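Local coordinates for protein prefoldin beta subunit 2 (Thermococcus sp., PDB 3AEI) that probably serves as a beta subunit of the archaeal co-chaperone prefoldin, which captures unfolded proteins and passes them to a group II chaperonin, at residues T18-L23 with E78-R83; L25-L30 with R68-Y73; I36-K41 with E61-I66. All coordinates share one frame; numbering follows the deposited sequence. Where two conformers were deposited one is given.

All three contacts join the same two long helices, 2-37 and 59-93, and contact 3 is nested inside the loop closed by contact 2, which itself lies inside that of contact 1. Contacts 1 and 2 are surface contacts, in which leucines, a methionine and a tyrosine are flanked by arginines whose charges are met by glutamates. Contact 3, where helix 2-37 ends, is buried and almost purely aliphatic across the interface, with neighbouring subunits close by. The contacts follow one another along the pair: L23 CD2 of contact 1 packs on Y73 CD1 of contact 2 at 3.8 Å, and L30 of contact 2 touches I66 of contact 3. A sulfate ion lies beside contacts 2 and 3.

Contact 1: T18-L23 with E78-R83; sequences TLRQSL and EKLKKR
The flat guanidinium of R20 meets K81 at a slant: K81 CG lies 4.0 Å from R20 NE, and the two side chains pass obliquely with their aliphatic parts in contact. R20 CG stands anti to the backbone N (chi1 -169°), which puts CG beside L80 CB and K81 CG; the chain then bends at chi2 and chi3. NH1 forms a salt bridge with E24 of its own helix, and NE forms another with E84 of the other helix. K81 NZ, a like charge, lies 5.7 Å from R20 NE without contact; the two carboxylates would probably offset the repulsion.

Beneath this polar cover, L80 does most of the packing. Its CD1 reaches the helix backbone, 3.7 Å from R20 CA, and rests against R20 CB at 3.9 Å. L23 CD1 meets L80 CD1 at 3.9 Å, the two side chains crossing at about a right angle, while L19 offers its CB at 4.2 Å from L80 CD1. With I16, which L80 also touches, these residues form the four-sided hole of knobs-into-holes packing, and a branched leucine is well shaped to be its knob. The helix segments run antiparallel at 150°, their axes 9.6 Å apart.

No hydrogen bond links the two segments, which implies that apolar fit holds them here, with the arginine chain serving as hydrocarbon flank below and as charged bridge at its end.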
loop_
_atom_site.group_PDB
_atom_site.type_symbol
_atom_site.label_atom_id
_atom_site.label_comp_id
_atom_site.label_asym_id
_atom_site.label_seq_id
_atom_site.Cartn_x
_atom_site.Cartn_y
_atom_site.Cartn_z
ATOM N N THR A 18 -15.621 -3.317 -5.821
ATOM C CA THR A 18 -14.203 -3.202 -5.460
ATOM C C THR A 18 -14.064 -2.475 -4.135
ATOM O O THR A 18 -13.302 -2.901 -3.278
ATOM C CB THR A 18 -13.405 -2.484 -6.573
ATOM O OG1 THR A 18 -13.296 -3.391 -7.669
ATOM C CG2 THR A 18 -12.020 -2.096 -6.136
ATOM N N LEU A 19 -14.831 -1.404 -3.942
ATOM C CA LEU A 19 -14.761 -0.675 -2.654
ATOM C C LEU A 19 -15.262 -1.560 -1.515
ATOM O O LEU A 19 -14.669 -1.626 -0.433
ATOM C CB LEU A 19 -15.655 0.569 -2.697
ATOM C CG LEU A 19 -15.077 1.977 -2.819
ATOM C CD1 LEU A 19 -13.748 1.973 -3.495
ATOM C CD2 LEU A 19 -16.090 2.843 -3.573
ATOM N N ARG A 20 -16.364 -2.246 -1.767
ATOM C CA ARG A 20 -16.957 -3.095 -0.768
ATOM C C ARG A 20 -16.040 -4.236 -0.349
ATOM O O ARG A 20 -15.913 -4.548 0.845
ATOM C CB ARG A 20 -18.288 -3.645 -1.279
ATOM C CG ARG A 20 -19.104 -4.334 -0.201
ATOM C CD ARG A 20 -19.001 -5.830 -0.352
ATOM N NE ARG A 20 -19.512 -6.298 -1.651
ATOM C CZ ARG A 20 -19.184 -7.472 -2.214
ATOM N NH1 ARG A 20 -18.353 -8.320 -1.609
ATOM N NH2 ARG A 20 -19.670 -7.797 -3.408
ATOM N N GLN A 21 -15.383 -4.847 -1.322
ATOM C CA GLN A 21 -14.495 -5.976 -1.023
ATOM C C GLN A 21 -13.278 -5.543 -0.210
ATOM O O GLN A 21 -12.735 -6.322 0.583
ATOM C CB GLN A 21 -14.049 -6.623 -2.327
ATOM C CG GLN A 21 -15.204 -7.353 -2.985
ATOM C CD GLN A 21 -14.958 -7.664 -4.448
ATOM O OE1 GLN A 21 -14.079 -7.072 -5.091
ATOM N NE2 GLN A 21 -15.772 -8.551 -5.005
ATOM N N SER A 22 -12.842 -4.304 -0.437
ATOM C CA SER A 22 -11.674 -3.822 0.285
ATOM C C SER A 22 -12.074 -3.664 1.752
ATOM O O SER A 22 -11.317 -4.002 2.657
ATOM C CB SER A 22 -11.214 -2.480 -0.301
ATOM O OG SER A 22 -10.192 -1.914 0.510
ATOM N N LEU A 23 -13.278 -3.164 1.987
ATOM C CA LEU A 23 -13.739 -2.982 3.360
ATOM C C LEU A 23 -13.970 -4.319 4.046
ATOM O O LEU A 23 -13.616 -4.480 5.218
ATOM C CB LEU A 23 -15.047 -2.171 3.377
ATOM C CG LEU A 23 -14.984 -0.786 2.791
ATOM C CD1 LEU A 23 -16.390 -0.190 2.879
ATOM C CD2 LEU A 23 -13.979 0.072 3.559
ATOM N N GLU A 78 -22.935 -2.510 4.210
ATOM C CA GLU A 78 -24.375 -2.681 3.998
ATOM C C GLU A 78 -24.905 -1.670 2.981
ATOM O O GLU A 78 -25.730 -2.010 2.121
ATOM C CB GLU A 78 -25.150 -2.520 5.315
ATOM C CG GLU A 78 -25.166 -3.781 6.171
ATOM C CD GLU A 78 -25.728 -3.554 7.571
ATOM O OE1 GLU A 78 -25.708 -4.512 8.382
ATOM O OE2 GLU A 78 -26.184 -2.423 7.861
ATOM N N LYS A 79 -24.420 -0.435 3.061
ATOM C CA LYS A 79 -24.863 0.580 2.128
ATOM C C LYS A 79 -24.408 0.278 0.718
ATOM O O LYS A 79 -25.151 0.489 -0.235
ATOM C CB LYS A 79 -24.359 1.950 2.546
ATOM C CG LYS A 79 -25.127 2.489 3.773
ATOM C CD LYS A 79 -24.671 3.889 4.151
ATOM C CE LYS A 79 -25.300 4.339 5.468
ATOM N NZ LYS A 79 -24.737 5.631 5.926
ATOM N N LEU A 80 -23.185 -0.223 0.577
ATOM C CA LEU A 80 -22.701 -0.524 -0.767
ATOM C C LEU A 80 -23.416 -1.751 -1.334
ATOM O O LEU A 80 -23.735 -1.782 -2.528
ATOM C CB LEU A 80 -21.171 -0.739 -0.757
ATOM C CG LEU A 80 -20.297 0.471 -0.438
ATOM C CD1 LEU A 80 -18.903 0.009 -0.127
ATOM C CD2 LEU A 80 -20.308 1.471 -1.563
ATOM N N LYS A 81 -23.677 -2.762 -0.499
ATOM C CA LYS A 81 -24.359 -3.957 -0.966
ATOM C C LYS A 81 -25.789 -3.611 -1.409
ATOM O O LYS A 81 -26.323 -4.206 -2.345
ATOM C CB LYS A 81 -24.344 -5.072 0.108
ATOM C CG LYS A 81 -22.949 -5.747 0.247
ATOM C CD LYS A 81 -22.868 -6.922 1.240
ATOM C CE LYS A 81 -23.415 -8.212 0.641
ATOM N NZ LYS A 81 -23.122 -9.404 1.498
ATOM N N LYS A 82 -26.403 -2.629 -0.774
ATOM C CA LYS A 82 -27.750 -2.277 -1.190
ATOM C C LYS A 82 -27.691 -1.584 -2.569
ATOM O O LYS A 82 -28.584 -1.797 -3.398
ATOM C CB LYS A 82 -28.427 -1.440 -0.091
ATOM C CG LYS A 82 -29.235 -0.281 -0.564
ATOM C CD LYS A 82 -28.306 0.860 -0.907
ATOM C CE LYS A 82 -27.781 1.590 0.318
ATOM N NZ LYS A 82 -26.938 2.741 -0.107
ATOM N N ARG A 83 -26.642 -0.795 -2.832
ATOM C CA ARG A 83 -26.482 -0.153 -4.149
ATOM C C ARG A 83 -26.194 -1.247 -5.191
ATOM O O ARG A 83 -26.685 -1.168 -6.321
ATOM C CB ARG A 83 -25.328 0.874 -4.166
ATOM C CG ARG A 83 -25.642 2.276 -3.582
ATOM C CD ARG A 83 -24.418 3.260 -3.647
ATOM N NE ARG A 83 -24.048 3.625 -5.018
ATOM C CZ ARG A 83 -22.882 4.159 -5.384
ATOM N NH1 ARG A 83 -21.944 4.405 -4.478
ATOM N NH2 ARG A 83 -22.647 4.434 -6.666
#

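Contact 2: L25-L30 with R68-Y73. With SO4 (sulfate ion), chain C.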
loop_
_atom_site.group_PDB
_atom_site.type_symbol
_atom_site.label_atom_id
_atom_site.label_comp_id
_atom_site.label_asym_id
_atom_site.label_seq_id
_atom_site.Cartn_x
_atom_site.Cartn_y
_atom_site.Cartn_z
ATOM N N LEU A 25 -12.393 -7.051 3.548
ATOM C CA LEU A 25 -11.105 -7.638 3.879
ATOM C C LEU A 25 -10.563 -7.076 5.201
ATOM O O LEU A 25 -10.097 -7.816 6.069
ATOM C CB LEU A 25 -10.064 -7.405 2.747
ATOM C CG LEU A 25 -8.622 -7.801 3.119
ATOM C CD1 LEU A 25 -8.491 -9.306 3.379
ATOM C CD2 LEU A 25 -7.719 -7.362 2.000
ATOM N N LYS A 26 -10.627 -5.765 5.329
ATOM C CA LYS A 26 -10.106 -5.128 6.527
ATOM C C LYS A 26 -10.968 -5.552 7.693
ATOM O O LYS A 26 -10.465 -5.823 8.772
ATOM C CB LYS A 26 -10.123 -3.611 6.378
ATOM C CG LYS A 26 -9.150 -3.069 5.346
ATOM C CD LYS A 26 -9.300 -1.550 5.334
ATOM C CE LYS A 26 -8.508 -0.922 4.215
ATOM N NZ LYS A 26 -9.211 -1.058 2.910
ATOM N N MET A 27 -12.266 -5.640 7.473
ATOM C CA MET A 27 -13.130 -6.025 8.573
ATOM C C MET A 27 -12.820 -7.452 9.075
ATOM O O MET A 27 -12.707 -7.692 10.295
ATOM C CB MET A 27 -14.609 -5.876 8.167
ATOM C CG MET A 27 -15.548 -6.154 9.330
ATOM S SD MET A 27 -17.231 -5.925 8.749
ATOM C CE MET A 27 -17.487 -7.437 7.875
ATOM N N LYS A 28 -12.608 -8.386 8.145
ATOM C CA LYS A 28 -12.322 -9.764 8.476
ATOM C C LYS A 28 -10.938 -9.897 9.138
ATOM O O LYS A 28 -10.759 -10.735 10.000
ATOM C CB LYS A 28 -12.349 -10.658 7.224
ATOM C CG LYS A 28 -13.705 -10.871 6.579
ATOM C CD LYS A 28 -13.466 -11.512 5.204
ATOM C CE LYS A 28 -14.730 -11.746 4.398
ATOM N NZ LYS A 28 -14.359 -12.263 3.013
ATOM N N GLU A 29 -9.973 -9.081 8.709
ATOM C CA GLU A 29 -8.643 -9.129 9.310
ATOM C C GLU A 29 -8.735 -8.708 10.778
ATOM O O GLU A 29 -8.085 -9.294 11.640
ATOM C CB GLU A 29 -7.664 -8.221 8.545
ATOM C CG GLU A 29 -7.330 -8.768 7.136
ATOM C CD GLU A 29 -6.585 -7.777 6.245
ATOM O OE1 GLU A 29 -5.914 -8.237 5.294
ATOM O OE2 GLU A 29 -6.680 -6.544 6.461
ATOM N N LEU A 30 -9.539 -7.687 11.075
ATOM C CA LEU A 30 -9.677 -7.231 12.467
ATOM C C LEU A 30 -10.422 -8.258 13.319
ATOM O O LEU A 30 -10.085 -8.437 14.483
ATOM C CB LEU A 30 -10.399 -5.867 12.561
ATOM C CG LEU A 30 -9.641 -4.695 11.928
ATOM C CD1 LEU A 30 -10.585 -3.465 11.865
ATOM C CD2 LEU A 30 -8.401 -4.372 12.714
ATOM N N ARG A 68 -15.261 -0.805 17.118
ATOM C CA ARG A 68 -15.734 0.408 16.484
ATOM C C ARG A 68 -15.522 0.320 14.983
ATOM O O ARG A 68 -16.393 0.693 14.209
ATOM C CB ARG A 68 -15.001 1.643 17.018
ATOM C CG ARG A 68 -15.200 1.894 18.514
ATOM C CD ARG A 68 -14.695 3.281 18.908
ATOM N NE ARG A 68 -14.490 3.433 20.344
ATOM C CZ ARG A 68 -13.318 3.276 20.953
ATOM N NH1 ARG A 68 -12.231 2.961 20.254
ATOM N NH2 ARG A 68 -13.226 3.446 22.262
ATOM N N SER A 69 -14.360 -0.186 14.580
ATOM C CA SER A 69 -14.047 -0.273 13.156
ATOM C C SER A 69 -15.029 -1.202 12.465
ATOM O O SER A 69 -15.469 -0.928 11.344
ATOM C CB SER A 69 -12.593 -0.780 12.964
ATOM O OG SER A 69 -11.659 0.215 13.355
ATOM N N ARG A 70 -15.378 -2.306 13.118
ATOM C CA ARG A 70 -16.326 -3.232 12.505
ATOM C C ARG A 70 -17.664 -2.553 12.275
ATOM O O ARG A 70 -18.328 -2.778 11.269
ATOM C CB ARG A 70 -16.516 -4.478 13.364
ATOM C CG ARG A 70 -15.424 -5.537 13.158
ATOM C CD ARG A 70 -15.580 -6.694 14.128
ATOM N NE ARG A 70 -16.940 -7.216 14.137
ATOM C CZ ARG A 70 -17.397 -8.087 15.030
ATOM N NH1 ARG A 70 -16.595 -8.538 15.993
ATOM N NH2 ARG A 70 -18.659 -8.501 14.971
ATOM N N LEU A 71 -18.066 -1.699 13.208
ATOM C CA LEU A 71 -19.334 -0.994 13.053
ATOM C C LEU A 71 -19.320 -0.071 11.848
ATOM O O LEU A 71 -20.264 -0.036 11.058
ATOM C CB LEU A 71 -19.613 -0.203 14.327
ATOM C CG LEU A 71 -21.005 0.359 14.557
ATOM C CD1 LEU A 71 -22.068 -0.686 14.216
ATOM C CD2 LEU A 71 -21.085 0.797 16.003
ATOM N N VAL A 72 -18.231 0.673 11.696
ATOM C CA VAL A 72 -18.080 1.587 10.584
ATOM C C VAL A 72 -18.037 0.746 9.305
ATOM O O VAL A 72 -18.708 1.057 8.331
ATOM C CB VAL A 72 -16.767 2.419 10.717
ATOM C CG1 VAL A 72 -16.449 3.160 9.425
ATOM C CG2 VAL A 72 -16.912 3.430 11.857
ATOM N N TYR A 73 -17.263 -0.338 9.299
ATOM C CA TYR A 73 -17.203 -1.118 8.060
ATOM C C TYR A 73 -18.533 -1.818 7.749
ATOM O O TYR A 73 -18.983 -1.803 6.607
ATOM C CB TYR A 73 -16.066 -2.152 8.094
ATOM C CG TYR A 73 -14.670 -1.574 8.142
ATOM C CD1 TYR A 73 -14.295 -0.546 7.292
ATOM C CD2 TYR A 73 -13.698 -2.123 8.981
ATOM C CE1 TYR A 73 -12.984 -0.080 7.257
ATOM C CE2 TYR A 73 -12.383 -1.658 8.957
ATOM C CZ TYR A 73 -12.037 -0.644 8.090
ATOM O OH TYR A 73 -10.735 -0.209 8.013
HETATM S S SO4 C . -11.137 3.903 16.533
HETATM O O1 SO4 C . -12.465 4.425 16.907
HETATM O O2 SO4 C . -11.278 2.951 15.417
HETATM O O3 SO4 C . -10.535 3.212 17.688
HETATM O O4 SO4 C . -10.274 5.027 16.119
#
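R70, whose CG lies 3.9 Å from M27 CG across the contact, has an NH1 engaged twice: by E67 in a salt bridge and by E34 in a long, weak ion pair. Its NE adds a salt bridge to E31 on helix 2-37, so the aliphatic stem packs while the charged end spans the helices. S69 OG likewise has a partner on its own helix, the carbonyl of H65, and its CB is left to meet L30 CD1 at 3.5 Å. R68 NH1 makes a weak hydrogen bond to O3 of a sulfate, probably from the crystallisation liquor.

The segments belong to an antiparallel coiled coil, at 155° with axes 9.7 Å apart, and Y73 contributes the largest packing surface of the contact. L30 CD1 comes to the ring edge in its plane, 3.9 Å from Y73 CE2. M27 CG is anti to its backbone N (chi1 -175°), which sets it against the R70 stem. The methionine slides past the tyrosine in the opposite direction, M27 CB 3.9 Å from Y73 CD2. An unbranched, flexible methionine suits this place between ring and arginine stem. K26 crosses the tip of the ring at about a right angle, its CD 3.3 Å from Y73 OH and its ammonium end leading away.

Contact 3: I36-K41 with E61-I66; sequences IITSLK and EAIEHI. With SO4 (sulfate ion), chain C.
I37 and I66 reach toward each other tip to tip, their CD1 methyls 3.9 Å apart. I37 CG1 is anti to the carbonyl carbon (chi1 -70°), and beyond it CD1 also rests 4.0 Å from A62 CB; the small alanine lets the isoleucine tip come close to the helix. I46 of strand 46-50 packs on both I37 and A62.

Beside this pair, T38 and I63 cross obliquely, T38 CG2 meeting I63 CD1 at 3.7 Å. With chi1 of 63°, T38 OG1 sits between its backbone N and carbonyl carbon and bonds to E34 O, while the methyl takes the apolar side. A threonine can thus serve both surroundings. Here helix 2-37 ends: I36 O accepts from S39 N and also from S39 OG, the latter 2.6 Å away and on a carbonyl lone pair.

On another side of helix 59-93, H65 turns its ring edge to a sulfate whose sulfur lies in the ring plane. H65 ND1 donates to O2 of the ion at 2.8 Å and weakly to O3, while NE2 bonds to D52 of the second subunit, a pairing that would favour a protonated ring. An alanine here would probably leave that D52 carboxylate without its imidazole mate and open a gap beside L53 of the same neighbouring subunit.

Aliphatic helix ends beside a hairpin of strands 46-50 and 53-57, with neighbouring subunits against them, are characteristic of a prefoldin beta subunit, whose hairpin joins two coiled-coil helices and takes part in oligomer assembly.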
loop_
_atom_site.group_PDB
_atom_site.type_symbol
_atom_site.label_atom_id
_atom_site.label_comp_id
_atom_site.label_asym_id
_atom_site.label_seq_id
_atom_site.Cartn_x
_atom_site.Cartn_y
_atom_site.Cartn_z
ATOM N N ILE A 36 -7.475 -13.774 18.228
ATOM C CA ILE A 36 -6.164 -14.053 18.789
ATOM C C ILE A 36 -5.943 -13.281 20.090
ATOM O O ILE A 36 -5.442 -13.819 21.104
ATOM C CB ILE A 36 -5.047 -13.656 17.819
ATOM C CG1 ILE A 36 -5.177 -14.499 16.538
ATOM C CG2 ILE A 36 -3.686 -13.790 18.495
ATOM C CD1 ILE A 36 -4.104 -14.289 15.536
ATOM N N ILE A 37 -6.308 -12.008 20.053
ATOM C CA ILE A 37 -6.108 -11.148 21.210
ATOM C C ILE A 37 -6.884 -11.623 22.421
ATOM O O ILE A 37 -6.441 -11.438 23.555
ATOM C CB ILE A 37 -6.531 -9.706 20.843
ATOM C CG1 ILE A 37 -5.514 -9.130 19.850
ATOM C CG2 ILE A 37 -6.602 -8.818 22.081
ATOM C CD1 ILE A 37 -6.071 -7.893 19.062
ATOM N N THR A 38 -8.029 -12.239 22.186
ATOM C CA THR A 38 -8.826 -12.688 23.310
ATOM C C THR A 38 -8.569 -14.158 23.627
ATOM O O THR A 38 -9.276 -14.736 24.442
ATOM C CB THR A 38 -10.319 -12.455 23.050
ATOM O OG1 THR A 38 -10.744 -13.244 21.913
ATOM C CG2 THR A 38 -10.594 -10.981 22.797
ATOM N N SER A 39 -7.554 -14.752 23.007
ATOM C CA SER A 39 -7.243 -16.162 23.260
ATOM C C SER A 39 -6.522 -16.329 24.594
ATOM O O SER A 39 -6.246 -15.363 25.293
ATOM C CB SER A 39 -6.432 -16.786 22.106
ATOM O OG SER A 39 -5.129 -16.250 21.958
ATOM N N LEU A 40 -6.187 -17.560 24.943
ATOM C CA LEU A 40 -5.579 -17.812 26.239
ATOM C C LEU A 40 -4.170 -17.303 26.526
ATOM O O LEU A 40 -3.909 -16.867 27.648
ATOM C CB LEU A 40 -5.654 -19.308 26.511
ATOM C CG LEU A 40 -5.518 -19.795 27.946
ATOM C CD1 LEU A 40 -6.666 -19.254 28.822
ATOM C CD2 LEU A 40 -5.548 -21.318 27.889
ATOM N N LYS A 41 -3.264 -17.353 25.550
ATOM C CA LYS A 41 -1.890 -16.906 25.784
ATOM C C LYS A 41 -1.899 -15.615 26.598
ATOM O O LYS A 41 -2.574 -14.639 26.243
ATOM C CB LYS A 41 -1.125 -16.697 24.470
ATOM C CG LYS A 41 0.314 -16.212 24.684
ATOM C CD LYS A 41 1.161 -16.263 23.419
ATOM C CE LYS A 41 2.545 -15.653 23.657
ATOM N NZ LYS A 41 3.244 -16.307 24.803
ATOM N N GLU A 61 -7.762 -1.602 24.530
ATOM C CA GLU A 61 -7.818 -0.573 23.512
ATOM C C GLU A 61 -7.963 -1.230 22.145
ATOM O O GLU A 61 -8.682 -0.731 21.283
ATOM C CB GLU A 61 -6.532 0.272 23.542
ATOM C CG GLU A 61 -6.466 1.213 24.787
ATOM C CD GLU A 61 -5.120 1.919 24.986
ATOM O OE1 GLU A 61 -4.082 1.436 24.500
ATOM O OE2 GLU A 61 -5.096 2.974 25.681
ATOM N N ALA A 62 -7.273 -2.349 21.958
ATOM C CA ALA A 62 -7.315 -3.070 20.677
ATOM C C ALA A 62 -8.714 -3.598 20.412
ATOM O O ALA A 62 -9.235 -3.454 19.323
ATOM C CB ALA A 62 -6.313 -4.228 20.693
ATOM N N ILE A 63 -9.335 -4.181 21.430
ATOM C CA ILE A 63 -10.681 -4.691 21.252
ATOM C C ILE A 63 -11.640 -3.519 20.929
ATOM O O ILE A 63 -12.500 -3.631 20.050
ATOM C CB ILE A 63 -11.136 -5.484 22.529
ATOM C CG1 ILE A 63 -10.283 -6.743 22.666
ATOM C CG2 ILE A 63 -12.618 -5.856 22.408
ATOM C CD1 ILE A 63 -10.440 -7.447 24.011
ATOM N N GLU A 64 -11.482 -2.387 21.606
ATOM C CA GLU A 64 -12.335 -1.227 21.334
ATOM C C GLU A 64 -12.210 -0.749 19.897
ATOM O O GLU A 64 -13.212 -0.480 19.208
ATOM C CB GLU A 64 -11.988 -0.098 22.294
ATOM C CG GLU A 64 -12.671 -0.227 23.622
ATOM C CD GLU A 64 -12.361 0.929 24.555
ATOM O OE1 GLU A 64 -12.248 2.081 24.071
ATOM O OE2 GLU A 64 -12.247 0.673 25.774
ATOM N N HIS A 65 -10.973 -0.700 19.426
ATOM C CA HIS A 65 -10.728 -0.291 18.066
ATOM C C HIS A 65 -11.379 -1.277 17.078
ATOM O O HIS A 65 -12.005 -0.864 16.093
ATOM C CB HIS A 65 -9.228 -0.203 17.815
ATOM C CG HIS A 65 -8.878 -0.024 16.378
ATOM N ND1 HIS A 65 -9.270 1.077 15.642
ATOM C CD2 HIS A 65 -8.183 -0.822 15.533
ATOM C CE1 HIS A 65 -8.824 0.947 14.404
ATOM N NE2 HIS A 65 -8.168 -0.195 14.311
ATOM N N ILE A 66 -11.238 -2.571 17.346
ATOM C CA ILE A 66 -11.797 -3.564 16.457
ATOM C C ILE A 66 -13.328 -3.451 16.408
ATOM O O ILE A 66 -13.930 -3.427 15.331
ATOM C CB ILE A 66 -11.388 -4.961 16.890
ATOM C CG1 ILE A 66 -9.861 -5.137 16.709
ATOM C CG2 ILE A 66 -12.142 -6.011 16.026
ATOM C CD1 ILE A 66 -9.289 -6.361 17.364
HETATM S S SO4 C . -11.137 3.903 16.533
HETATM O O1 SO4 C . -12.465 4.425 16.907
HETATM O O2 SO4 C . -11.278 2.951 15.417
HETATM O O3 SO4 C . -10.535 3.212 17.688
HETATM O O4 SO4 C . -10.274 5.027 16.119
#